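Long-range contacts in hypothetical protein MTH1187 (Methanothermobacter thermautotrophicus, PDB 1LXN), which is of unknown function but, as a member of the UPF0045 family related to thiamine-binding proteins, may bind thiamine or a similar small molecule: residues M1-T7 with M41-A47; K31-R35 with E46-E52. One frame throughout, in Å; residues are numbered along the deposited sequence.

From the N terminus, strand 2-10 leads into helix 19-29, the loop ahead of strand 35-39 and that strand itself before the chain returns along strand 42-47. Contact 1 closes this long loop by pairing residues 1-7 with 41-47, the two inner strands of the four-stranded antiparallel sheet. Contact 2 closes a much shorter one, the 35-39/42-47 hairpin, and carries on to the start of helix 50-66. Segment 31-35 lies between the two segments of contact 1, whereas 46-52 starts inside the second and continues beyond it, so the contacts cross; they share Glu46 and Ala47. Ile2 CD1 packs 3.6 Å from Leu50 N, joining inner strand 2-10 to the start of helix 50-66.

Contact 1: residues M1-T7 with M41-A47; sequences MITAELT and MGTLLEA
With CG anti to N (chi1 176°), a bend at chi2 (51°) brings SE of selenomethionine Met1 to 3.9 Å from Glu46 CB, and a second bend at chi3 turns CE toward Glu46 OE1. Glu5 holds CG opposite its backbone N and stays extended, which carries its CD past Leu44 CD1 at 4.1 Å. The segments are the inner strands of a ferredoxin-like sheet, and six hydrogen bonds set their antiparallel register, from Ile2 N to Ala47 O (2.8 Å) through to Leu6 and Thr43. At the intervening non-hydrogen-bonded pairs CA-H groups approach carbonyls, Glu46 CA lying 3.1 Å from Ile2 O. Leu6 CB meets Leu45 CD1 at 4.0 Å on the face covered by helices 19-29 and 50-66. At Gly42 a CB would jam against the preceding carbonyl, and against Thr7 CG2 too. Glu5 OE1 stands 3.3 Å from Met41 O, acceptor against acceptor, while its OE2 forms a salt bridge with Lys77; Glu46 OE2 accepts from Leu88 N. The face of Ile2, Ala4, Leu6 and Leu45 is thus chiefly apolar; on that of Glu5 and Glu46 the carboxylates draw partners from outside this strand pair, Lys77 probably offsetting the acceptor clustering.

Contact 2: residues K31-R35 with E46-E52; sequences KLNVR and EAEDLDE
Glu52 reaches back from the first turn of helix 50-66 to the loop 31-35, where its OE1 accepts the backbone N-H of Asn33 (N to OE1 3.0 Å). The donor approaches nearly head-on to the C-O bond, and a bend at chi2 (-55°) swings the carboxylate toward the loop. Asn33 CB sits 3.5 Å from Glu52 OE1, and Leu32 CB and CD1 both approach that oxygen from one side. Were Glu52 an alanine, the backbone N-H of Asn33 would probably be left without its carboxylate acceptor and the loop be freer to shift from the helix. Val34 CG1 packs 4.1 Å from Ala47 CB, with Ala56 and Leu53 close by, completing the close-packed part. The loop enters the hairpin of strands 35-39 and 42-47 through an inverse gamma turn centred on Asn33; Arg35 N then donates to Glu46 O and Glu46 N to Arg35 O. Asp49, at the N-cap of helix 50-66, accepts Glu52 N-H through OD1. The solvent side, with exposed Asn33, Arg35 and Glu48, is looser. There a water donates to Asn33 O and accepts from Glu48 N. Glu46 OE1 lies at the edge of the Arg35 guanidinium, near its plane, but 4.1 Å from Arg35 NH1, beyond a salt bridge, while its OE2 is engaged by Leu88 N. Asn33 ND2 and Glu48 OE2 stay 3.9 Å apart, amide and carboxylate nearly perpendicular (83°).

Contact 1: residues M1-T7 with M41-A47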
HETATM    1  N   MSE A   1      -8.719   9.039   9.754  1.00 38.98           N
HETATM    2  CA  MSE A   1      -8.527   8.872   8.280  1.00 38.86           C
HETATM    3  C   MSE A   1      -7.098   9.132   7.807  1.00 34.38           C
HETATM    4  O   MSE A   1      -6.710  10.275   7.566  1.00 34.46           O
HETATM    5  CB  MSE A   1      -9.473   9.796   7.512  1.00 45.08           C
HETATM    6  CG  MSE A   1      -9.272   9.745   6.005  1.00 52.27           C
HETATM    7 SE   MSE A   1      -9.283   7.923   5.338  1.00 68.10          SE
HETATM    8  CE  MSE A   1     -11.203   7.656   5.221  1.00 61.83           C
ATOM      9  N   ILE A   2      -6.322   8.064   7.663  1.00 28.88           N
ATOM     10  CA  ILE A   2      -4.938   8.174   7.211  1.00 25.18           C
ATOM     11  C   ILE A   2      -4.822   7.662   5.770  1.00 24.45           C
ATOM     12  O   ILE A   2      -5.403   6.630   5.426  1.00 22.45           O
ATOM     13  CB  ILE A   2      -3.995   7.327   8.111  1.00 24.38           C
ATOM     14  CG1 ILE A   2      -4.152   7.743   9.573  1.00 25.40           C
ATOM     15  CG2 ILE A   2      -2.552   7.500   7.678  1.00 22.12           C
ATOM     16  CD1 ILE A   2      -3.346   6.891  10.552  1.00 25.63           C
ATOM     17  N   THR A   3      -4.095   8.391   4.927  1.00 22.23           N
ATOM     18  CA  THR A   3      -3.890   7.954   3.544  1.00 21.68           C
ATOM     19  C   THR A   3      -2.427   7.561   3.374  1.00 21.36           C
ATOM     20  O   THR A   3      -1.530   8.158   3.977  1.00 20.04           O
ATOM     21  CB  THR A   3      -4.236   9.055   2.501  1.00 21.23           C
ATOM     22  OG1 THR A   3      -3.539  10.267   2.823  1.00 20.66           O
ATOM     23  CG2 THR A   3      -5.743   9.304   2.460  1.00 20.39           C
ATOM     24  N   ALA A   4      -2.184   6.557   2.546  1.00 20.69           N
ATOM     25  CA  ALA A   4      -0.827   6.089   2.338  1.00 20.28           C
ATOM     26  C   ALA A   4      -0.676   5.367   1.015  1.00 19.00           C
ATOM     27  O   ALA A   4      -1.656   5.093   0.323  1.00 19.31           O
ATOM     28  CB  ALA A   4      -0.430   5.150   3.484  1.00 19.13           C
ATOM     29  N   GLU A   5       0.568   5.067   0.673  1.00 19.84           N
ATOM     30  CA  GLU A   5       0.881   4.328  -0.537  1.00 20.64           C
ATOM     31  C   GLU A   5       1.937   3.296  -0.187  1.00 19.51           C
ATOM     32  O   GLU A   5       2.906   3.595   0.513  1.00 19.18           O
ATOM     33  CB  GLU A   5       1.411   5.242  -1.642  1.00 22.43           C
ATOM     34  CG  GLU A   5       1.817   4.457  -2.874  1.00 27.48           C
ATOM     35  CD  GLU A   5       2.065   5.331  -4.085  1.00 33.39           C
ATOM     36  OE1 GLU A   5       2.386   4.770  -5.154  1.00 35.78           O
ATOM     37  OE2 GLU A   5       1.940   6.569  -3.970  1.00 35.19           O
ATOM     38  N   LEU A   6       1.750   2.083  -0.688  1.00 19.09           N
ATOM     39  CA  LEU A   6       2.675   1.000  -0.409  1.00 17.48           C
ATOM     40  C   LEU A   6       3.147   0.298  -1.672  1.00 19.50           C
ATOM     41  O   LEU A   6       2.345  -0.024  -2.549  1.00 15.25           O
ATOM     42  CB  LEU A   6       1.996  -0.026   0.499  1.00 17.03           C
ATOM     43  CG  LEU A   6       2.767  -1.329   0.706  1.00 20.10           C
ATOM     44  CD1 LEU A   6       3.990  -1.077   1.591  1.00 17.14           C
ATOM     45  CD2 LEU A   6       1.837  -2.361   1.332  1.00 19.04           C
ATOM     46  N   THR A   7       4.453   0.068  -1.761  1.00 19.68           N
ATOM     47  CA  THR A   7       5.015  -0.653  -2.893  1.00 21.91           C
ATOM     48  C   THR A   7       5.954  -1.695  -2.295  1.00 21.61           C
ATOM     49  O   THR A   7       6.868  -1.359  -1.538  1.00 22.73           O
ATOM     50  CB  THR A   7       5.827   0.259  -3.848  1.00 24.10           C
ATOM     51  OG1 THR A   7       7.105   0.536  -3.267  1.00 31.92           O
ATOM     52  CG2 THR A   7       5.100   1.581  -4.087  1.00 25.67           C
HETATM   53  N   MSE A  41       1.517   2.707  -9.831  1.00 24.20           N
HETATM   54  CA  MSE A  41       2.840   2.774  -9.209  1.00 25.79           C
HETATM   55  C   MSE A  41       2.910   2.290  -7.764  1.00 25.46           C
HETATM   56  O   MSE A  41       3.900   2.530  -7.079  1.00 27.56           O
HETATM   57  CB  MSE A  41       3.369   4.209  -9.283  1.00 26.96           C
HETATM   58  CG  MSE A  41       3.655   4.708 -10.703  1.00 27.91           C
HETATM   59 SE   MSE A  41       5.062   3.699 -11.590  1.00 34.32          SE
HETATM   60  CE  MSE A  41       6.595   4.347 -10.591  1.00 25.56           C
ATOM     61  N   GLY A  42       1.866   1.605  -7.309  1.00 26.01           N
ATOM     62  CA  GLY A  42       1.825   1.112  -5.941  1.00 23.50           C
ATOM     63  C   GLY A  42       0.390   1.068  -5.451  1.00 24.30           C
ATOM     64  O   GLY A  42      -0.508   1.599  -6.115  1.00 26.94           O
ATOM     65  N   THR A  43       0.158   0.436  -4.304  1.00 22.47           N
ATOM     66  CA  THR A  43      -1.188   0.340  -3.754  1.00 22.14           C
ATOM     67  C   THR A  43      -1.513   1.479  -2.776  1.00 23.40           C
ATOM     68  O   THR A  43      -0.769   1.738  -1.826  1.00 22.14           O
ATOM     69  CB  THR A  43      -1.404  -1.015  -3.046  1.00 22.62           C
ATOM     70  OG1 THR A  43      -1.174  -2.076  -3.977  1.00 23.36           O
ATOM     71  CG2 THR A  43      -2.830  -1.133  -2.530  1.00 20.95           C
ATOM     72  N   LEU A  44      -2.626   2.162  -3.033  1.00 22.30           N
ATOM     73  CA  LEU A  44      -3.089   3.263  -2.197  1.00 21.59           C
ATOM     74  C   LEU A  44      -3.863   2.683  -1.014  1.00 22.11           C
ATOM     75  O   LEU A  44      -4.562   1.688  -1.157  1.00 22.16           O
ATOM     76  CB  LEU A  44      -3.991   4.186  -3.022  1.00 20.94           C
ATOM     77  CG  LEU A  44      -3.370   5.282  -3.905  1.00 22.78           C
ATOM     78  CD1 LEU A  44      -1.982   4.910  -4.342  1.00 22.14           C
ATOM     79  CD2 LEU A  44      -4.275   5.537  -5.103  1.00 21.22           C
ATOM     80  N   LEU A  45      -3.736   3.301   0.154  1.00 22.84           N
ATOM     81  CA  LEU A  45      -4.416   2.805   1.344  1.00 22.29           C
ATOM     82  C   LEU A  45      -5.078   3.893   2.180  1.00 21.56           C
ATOM     83  O   LEU A  45      -4.687   5.061   2.143  1.00 20.37           O
ATOM     84  CB  LEU A  45      -3.416   2.067   2.246  1.00 22.66           C
ATOM     85  CG  LEU A  45      -2.612   0.891   1.675  1.00 23.71           C
ATOM     86  CD1 LEU A  45      -1.416   0.600   2.575  1.00 21.39           C
ATOM     87  CD2 LEU A  45      -3.507  -0.334   1.556  1.00 20.75           C
ATOM     88  N   GLU A  46      -6.084   3.479   2.940  1.00 19.94           N
ATOM     89  CA  GLU A  46      -6.785   4.355   3.870  1.00 21.84           C
ATOM     90  C   GLU A  46      -6.955   3.508   5.125  1.00 20.95           C
ATOM     91  O   GLU A  46      -7.376   2.346   5.056  1.00 19.11           O
ATOM     92  CB  GLU A  46      -8.154   4.775   3.341  1.00 21.51           C
ATOM     93  CG  GLU A  46      -8.107   5.597   2.076  1.00 25.17           C
ATOM     94  CD  GLU A  46      -9.490   6.029   1.636  1.00 28.66           C
ATOM     95  OE1 GLU A  46     -10.466   5.376   2.059  1.00 29.89           O
ATOM     96  OE2 GLU A  46      -9.601   7.007   0.864  1.00 28.64           O
ATOM     97  N   ALA A  47      -6.605   4.080   6.267  1.00 20.79           N
ATOM     98  CA  ALA A  47      -6.709   3.364   7.531  1.00 20.97           C
ATOM     99  C   ALA A  47      -7.257   4.308   8.587  1.00 23.02           C
ATOM    100  O   ALA A  47      -7.183   5.525   8.434  1.00 22.74           O
ATOM    101  CB  ALA A  47      -5.331   2.843   7.946  1.00 18.41           C
TER

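Contact 2: residues K31-R35 with E46-E52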
ATOM      1  N   LYS A  31      -6.704  -8.752   4.327  1.00 26.08           N
ATOM      2  CA  LYS A  31      -7.129  -9.374   5.575  1.00 25.82           C
ATOM      3  C   LYS A  31      -7.207  -8.415   6.757  1.00 25.22           C
ATOM      4  O   LYS A  31      -7.799  -8.748   7.785  1.00 23.85           O
ATOM      5  CB  LYS A  31      -6.200 -10.537   5.927  1.00 26.09           C
ATOM      6  CG  LYS A  31      -6.071 -11.579   4.829  1.00 26.21           C
ATOM      7  CD  LYS A  31      -5.274 -12.777   5.315  1.00 30.31           C
ATOM      8  CE  LYS A  31      -4.991 -13.755   4.182  1.00 31.91           C
ATOM      9  NZ  LYS A  31      -6.203 -13.964   3.346  1.00 31.50           N
ATOM     10  N   LEU A  32      -6.610  -7.234   6.621  1.00 24.28           N
ATOM     11  CA  LEU A  32      -6.630  -6.247   7.697  1.00 25.07           C
ATOM     12  C   LEU A  32      -7.760  -5.258   7.476  1.00 24.93           C
ATOM     13  O   LEU A  32      -8.344  -5.208   6.397  1.00 24.39           O
ATOM     14  CB  LEU A  32      -5.287  -5.506   7.791  1.00 23.92           C
ATOM     15  CG  LEU A  32      -4.100  -6.273   8.401  1.00 25.47           C
ATOM     16  CD1 LEU A  32      -4.467  -6.749   9.809  1.00 25.06           C
ATOM     17  CD2 LEU A  32      -3.729  -7.464   7.537  1.00 21.30           C
ATOM     18  N   ASN A  33      -8.069  -4.464   8.492  1.00 24.75           N
ATOM     19  CA  ASN A  33      -9.153  -3.504   8.374  1.00 25.76           C
ATOM     20  C   ASN A  33      -8.750  -2.197   7.696  1.00 25.68           C
ATOM     21  O   ASN A  33      -8.835  -1.125   8.288  1.00 24.50           O
ATOM     22  CB  ASN A  33      -9.749  -3.218   9.751  1.00 28.87           C
ATOM     23  CG  ASN A  33     -11.059  -2.466   9.665  1.00 35.45           C
ATOM     24  OD1 ASN A  33     -11.924  -2.798   8.848  1.00 38.90           O
ATOM     25  ND2 ASN A  33     -11.223  -1.450  10.512  1.00 36.23           N
ATOM     26  N   VAL A  34      -8.308  -2.294   6.446  1.00 25.01           N
ATOM     27  CA  VAL A  34      -7.914  -1.117   5.679  1.00 24.38           C
ATOM     28  C   VAL A  34      -8.581  -1.145   4.308  1.00 25.09           C
ATOM     29  O   VAL A  34      -8.986  -2.203   3.825  1.00 25.53           O
ATOM     30  CB  VAL A  34      -6.383  -1.064   5.444  1.00 24.21           C
ATOM     31  CG1 VAL A  34      -5.643  -1.063   6.775  1.00 23.95           C
ATOM     32  CG2 VAL A  34      -5.946  -2.249   4.575  1.00 22.17           C
ATOM     33  N   ARG A  35      -8.713   0.021   3.689  1.00 24.98           N
ATOM     34  CA  ARG A  35      -9.276   0.089   2.349  1.00 26.60           C
ATOM     35  C   ARG A  35      -8.068   0.269   1.441  1.00 25.12           C
ATOM     36  O   ARG A  35      -7.085   0.893   1.830  1.00 23.02           O
ATOM     37  CB  ARG A  35     -10.224   1.279   2.208  1.00 29.82           C
ATOM     38  CG  ARG A  35     -11.559   1.096   2.911  1.00 36.31           C
ATOM     39  CD  ARG A  35     -12.377   2.381   2.889  1.00 43.33           C
ATOM     40  NE  ARG A  35     -13.690   2.206   3.507  1.00 49.91           N
ATOM     41  CZ  ARG A  35     -14.511   3.206   3.816  1.00 53.68           C
ATOM     42  NH1 ARG A  35     -14.153   4.462   3.568  1.00 55.83           N
ATOM     43  NH2 ARG A  35     -15.690   2.955   4.376  1.00 54.27           N
ATOM     44  N   GLU A  46      -6.084   3.479   2.940  1.00 19.94           N
ATOM     45  CA  GLU A  46      -6.785   4.355   3.870  1.00 21.84           C
ATOM     46  C   GLU A  46      -6.955   3.508   5.125  1.00 20.95           C
ATOM     47  O   GLU A  46      -7.376   2.346   5.056  1.00 19.11           O
ATOM     48  CB  GLU A  46      -8.154   4.775   3.341  1.00 21.51           C
ATOM     49  CG  GLU A  46      -8.107   5.597   2.076  1.00 25.17           C
ATOM     50  CD  GLU A  46      -9.490   6.029   1.636  1.00 28.66           C
ATOM     51  OE1 GLU A  46     -10.466   5.376   2.059  1.00 29.89           O
ATOM     52  OE2 GLU A  46      -9.601   7.007   0.864  1.00 28.64           O
ATOM     53  N   ALA A  47      -6.605   4.080   6.267  1.00 20.79           N
ATOM     54  CA  ALA A  47      -6.709   3.364   7.531  1.00 20.97           C
ATOM     55  C   ALA A  47      -7.257   4.308   8.587  1.00 23.02           C
ATOM     56  O   ALA A  47      -7.183   5.525   8.434  1.00 22.74           O
ATOM     57  CB  ALA A  47      -5.331   2.843   7.946  1.00 18.41           C
ATOM     58  N   GLU A  48      -7.810   3.741   9.654  1.00 25.85           N
ATOM     59  CA  GLU A  48      -8.368   4.532  10.743  1.00 27.71           C
ATOM     60  C   GLU A  48      -7.325   4.842  11.809  1.00 26.43           C
ATOM     61  O   GLU A  48      -7.507   5.751  12.615  1.00 24.99           O
ATOM     62  CB  GLU A  48      -9.539   3.790  11.388  1.00 31.80           C
ATOM     63  CG  GLU A  48     -10.831   3.842  10.596  1.00 38.29           C
ATOM     64  CD  GLU A  48     -11.909   2.958  11.203  1.00 43.88           C
ATOM     65  OE1 GLU A  48     -13.089   3.110  10.812  1.00 46.81           O
ATOM     66  OE2 GLU A  48     -11.573   2.108  12.064  1.00 45.48           O
ATOM     67  N   ASP A  49      -6.243   4.078  11.832  1.00 24.98           N
ATOM     68  CA  ASP A  49      -5.189   4.316  12.811  1.00 24.32           C
ATOM     69  C   ASP A  49      -3.862   3.748  12.333  1.00 22.18           C
ATOM     70  O   ASP A  49      -3.822   2.888  11.457  1.00 21.21           O
ATOM     71  CB  ASP A  49      -5.578   3.728  14.175  1.00 26.53           C
ATOM     72  CG  ASP A  49      -5.828   2.233  14.124  1.00 28.13           C
ATOM     73  OD1 ASP A  49      -4.857   1.454  14.080  1.00 29.31           O
ATOM     74  OD2 ASP A  49      -7.006   1.836  14.124  1.00 33.73           O
ATOM     75  N   LEU A  50      -2.777   4.241  12.909  1.00 21.43           N
ATOM     76  CA  LEU A  50      -1.443   3.811  12.526  1.00 22.18           C
ATOM     77  C   LEU A  50      -1.161   2.344  12.780  1.00 21.66           C
ATOM     78  O   LEU A  50      -0.433   1.720  12.009  1.00 20.65           O
ATOM     79  CB  LEU A  50      -0.393   4.675  13.229  1.00 23.95           C
ATOM     80  CG  LEU A  50      -0.324   6.090  12.655  1.00 28.39           C
ATOM     81  CD1 LEU A  50       0.503   6.999  13.559  1.00 30.55           C
ATOM     82  CD2 LEU A  50       0.266   6.016  11.248  1.00 27.48           C
ATOM     83  N   ASP A  51      -1.730   1.793  13.851  1.00 21.12           N
ATOM     84  CA  ASP A  51      -1.525   0.383  14.164  1.00 20.06           C
ATOM     85  C   ASP A  51      -1.995  -0.527  13.021  1.00 20.62           C
ATOM     86  O   ASP A  51      -1.233  -1.378  12.571  1.00 20.24           O
ATOM     87  CB  ASP A  51      -2.242  -0.007  15.468  1.00 21.55           C
ATOM     88  CG  ASP A  51      -1.468   0.412  16.720  1.00 24.09           C
ATOM     89  OD1 ASP A  51      -0.242   0.643  16.629  1.00 25.85           O
ATOM     90  OD2 ASP A  51      -2.082   0.492  17.807  1.00 26.91           O
ATOM     91  N   GLU A  52      -3.232  -0.350  12.550  1.00 19.25           N
ATOM     92  CA  GLU A  52      -3.757  -1.179  11.460  1.00 21.30           C
ATOM     93  C   GLU A  52      -2.887  -1.066  10.219  1.00 22.46           C
ATOM     94  O   GLU A  52      -2.550  -2.073   9.589  1.00 21.15           O
ATOM     95  CB  GLU A  52      -5.184  -0.777  11.067  1.00 22.65           C
ATOM     96  CG  GLU A  52      -6.280  -1.387  11.905  1.00 30.24           C
ATOM     97  CD  GLU A  52      -6.229  -2.908  11.968  1.00 28.51           C
ATOM     98  OE1 GLU A  52      -6.519  -3.590  10.954  1.00 25.94           O
ATOM     99  OE2 GLU A  52      -5.897  -3.414  13.057  1.00 29.01           O
TER
HETATM  100  O   HOH W   1      -7.944   1.010   9.730  1.00 30.15           O